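Local coordinates for protein PspGI restriction endonuclease (Pyrococcus sp. GI-H, PDB 3BM3) that binds DNA and probably cuts it at a specific sequence as a type II restriction endonuclease, at residues 169-174 with 202-207. The protein carries 2 engineered substitutions. Sequence-based numbering, arbitrary orientation. Where two conformers were deposited one is given.
Sequences EAVGEA and IAMLDN
V171 meets M204 and N207 where two helices pack side by side on one face of the central sheet. M204 is a selenomethionine, built in two conformers. The tight part is made by the methyls of V171, which are divided between two neighbours. CG1 of V171 stands anti to the backbone N (chi1 176°) and lies 3.5 Å from the carbonyl O of N207. V171 CG1 also lies 4.0 Å from CB of N207. CG2 of V171 faces the M204 chain instead, 4.1 Å from CG of M204. In the conformer given, the M204 chain runs out nearly straight, then turns about the CG-SE bond (chi3 110°). Its CE ends near A170, but too close to be trusted, so that approach is doubtful. F189 of strand 186-191 touches both A170 and M204, and W167 also packs on M204.

The looser part is the water-filled link beside these methyls, and it too is buried. Here one water bridges the backbones rather than side chains. It donates to the carbonyl O of V171 at 2.9 Å and to the carbonyl O of N207, where the modelled bond is unusually short and its exact length doubtful. The side chain of N207 turns back on its own helix. N207 ND2 donates to A203 O at 2.8 Å, with an N-H...O angle of 160° and the acceptor close to the amide plane. OD1 of N207 bonds to Q175 of the second subunit, so both ends of the amide are held and its rotation is fixed. V171 also packs on G172 of that subunit.

The contact thus joins two helices of what is probably a PDDEXK-type core, beside the dimer interface. Direct contact between the segments is apolar apart from the methyl lying against the N207 carbonyl. Their polar link runs through one water, which pairs two buried carbonyls that have no proton to offer each other.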
loop_
_atom_site.group_PDB
_atom_site.type_symbol
_atom_site.label_atom_id
_atom_site.label_comp_id
_atom_site.label_asym_id
_atom_site.label_seq_id
_atom_site.Cartn_x
_atom_site.Cartn_y
_atom_site.Cartn_z
ATOM N N GLU C 169 6.236 -1.895 -0.450
ATOM C CA GLU C 169 5.776 -3.264 -0.481
ATOM C C GLU C 169 6.756 -4.121 -1.251
ATOM O O GLU C 169 7.017 -5.242 -0.881
ATOM C CB GLU C 169 4.422 -3.404 -1.110
ATOM C CG GLU C 169 3.326 -2.745 -0.288
ATOM C CD GLU C 169 1.966 -2.827 -0.923
ATOM O OE1 GLU C 169 1.869 -3.239 -2.097
ATOM O OE2 GLU C 169 1.018 -2.481 -0.195
ATOM N N ALA C 170 7.289 -3.555 -2.334
ATOM C CA ALA C 170 8.225 -4.295 -3.181
ATOM C C ALA C 170 9.534 -4.503 -2.442
ATOM O O ALA C 170 10.120 -5.593 -2.525
ATOM C CB ALA C 170 8.448 -3.553 -4.466
ATOM N N VAL C 171 9.978 -3.493 -1.695
ATOM C CA VAL C 171 11.192 -3.575 -0.890
ATOM C C VAL C 171 10.958 -4.661 0.156
ATOM O O VAL C 171 11.786 -5.509 0.362
ATOM C CB VAL C 171 11.559 -2.256 -0.232
ATOM C CG1 VAL C 171 12.788 -2.412 0.691
ATOM C CG2 VAL C 171 11.814 -1.135 -1.271
ATOM N N GLY C 172 9.764 -4.676 0.729
ATOM C CA GLY C 172 9.380 -5.682 1.723
ATOM C C GLY C 172 9.408 -7.068 1.139
ATOM O O GLY C 172 9.999 -7.993 1.704
ATOM N N GLU C 173 8.762 -7.235 -0.013
ATOM C CA GLU C 173 8.729 -8.505 -0.692
ATOM C C GLU C 173 10.157 -9.000 -1.006
ATOM O O GLU C 173 10.530 -10.152 -0.764
ATOM C CB GLU C 173 7.899 -8.401 -1.965
ATOM C CG GLU C 173 7.814 -9.687 -2.683
ATOM C CD GLU C 173 6.986 -9.628 -3.930
ATOM O OE1 GLU C 173 6.373 -8.580 -4.203
ATOM O OE2 GLU C 173 6.999 -10.630 -4.659
ATOM N N ALA C 174 10.949 -8.093 -1.536
ATOM C CA ALA C 174 12.334 -8.394 -1.912
ATOM C C ALA C 174 13.107 -8.855 -0.683
ATOM O O ALA C 174 13.897 -9.804 -0.755
ATOM C CB ALA C 174 12.992 -7.160 -2.562
ATOM N N ILE C 202 15.814 5.301 -5.973
ATOM C CA ILE C 202 17.110 5.170 -5.304
ATOM C C ILE C 202 17.031 4.220 -4.109
ATOM O O ILE C 202 17.819 3.300 -3.977
ATOM C CB ILE C 202 17.633 6.549 -4.889
ATOM C CG1 ILE C 202 17.891 7.389 -6.148
ATOM C CG2 ILE C 202 18.891 6.401 -4.067
ATOM C CD1 ILE C 202 18.268 8.818 -5.839
ATOM N N ALA C 203 16.066 4.451 -3.224
ATOM C CA ALA C 203 15.878 3.597 -2.060
ATOM C C ALA C 203 15.649 2.130 -2.483
ATOM O O ALA C 203 16.217 1.239 -1.928
ATOM C CB ALA C 203 14.707 4.114 -1.210
HETATM N N MSE C 204 14.810 1.901 -3.485
HETATM C CA MSE C 204 14.591 0.547 -3.972
HETATM C C MSE C 204 15.907 -0.087 -4.401
HETATM O O MSE C 204 16.271 -1.170 -3.944
HETATM C CB MSE C 204 13.621 0.539 -5.140
HETATM C CG MSE C 204 12.255 0.956 -4.728
HETATM SE SE MSE C 204 10.937 0.544 -6.086
HETATM C CE MSE C 204 10.052 -0.873 -5.084
ATOM N N LEU C 205 16.627 0.616 -5.262
ATOM C CA LEU C 205 17.850 0.060 -5.813
ATOM C C LEU C 205 18.926 -0.226 -4.744
ATOM O O LEU C 205 19.815 -1.085 -4.938
ATOM C CB LEU C 205 18.387 0.950 -6.917
ATOM C CG LEU C 205 17.485 1.020 -8.123
ATOM C CD1 LEU C 205 18.002 2.113 -9.008
ATOM C CD2 LEU C 205 17.482 -0.340 -8.859
ATOM N N ASP C 206 18.874 0.504 -3.638
ATOM C CA ASP C 206 19.792 0.314 -2.542
ATOM C C ASP C 206 19.318 -0.728 -1.567
ATOM O O ASP C 206 20.048 -1.096 -0.639
ATOM C CB ASP C 206 20.021 1.644 -1.837
ATOM C CG ASP C 206 21.017 2.516 -2.560
ATOM O OD1 ASP C 206 21.854 1.982 -3.338
ATOM O OD2 ASP C 206 20.981 3.735 -2.325
ATOM N N ASN C 207 18.098 -1.220 -1.791
ATOM C CA ASN C 207 17.410 -2.070 -0.822
ATOM C C ASN C 207 16.681 -3.253 -1.433
ATOM O O ASN C 207 15.566 -3.594 -1.030
ATOM C CB ASN C 207 16.505 -1.222 0.055
ATOM C CG ASN C 207 17.290 -0.336 0.962
ATOM O OD1 ASN C 207 17.810 -0.795 1.966
ATOM N ND2 ASN C 207 17.425 0.916 0.593
HETATM O O HOH W 1 14.636 -5.466 0.259
#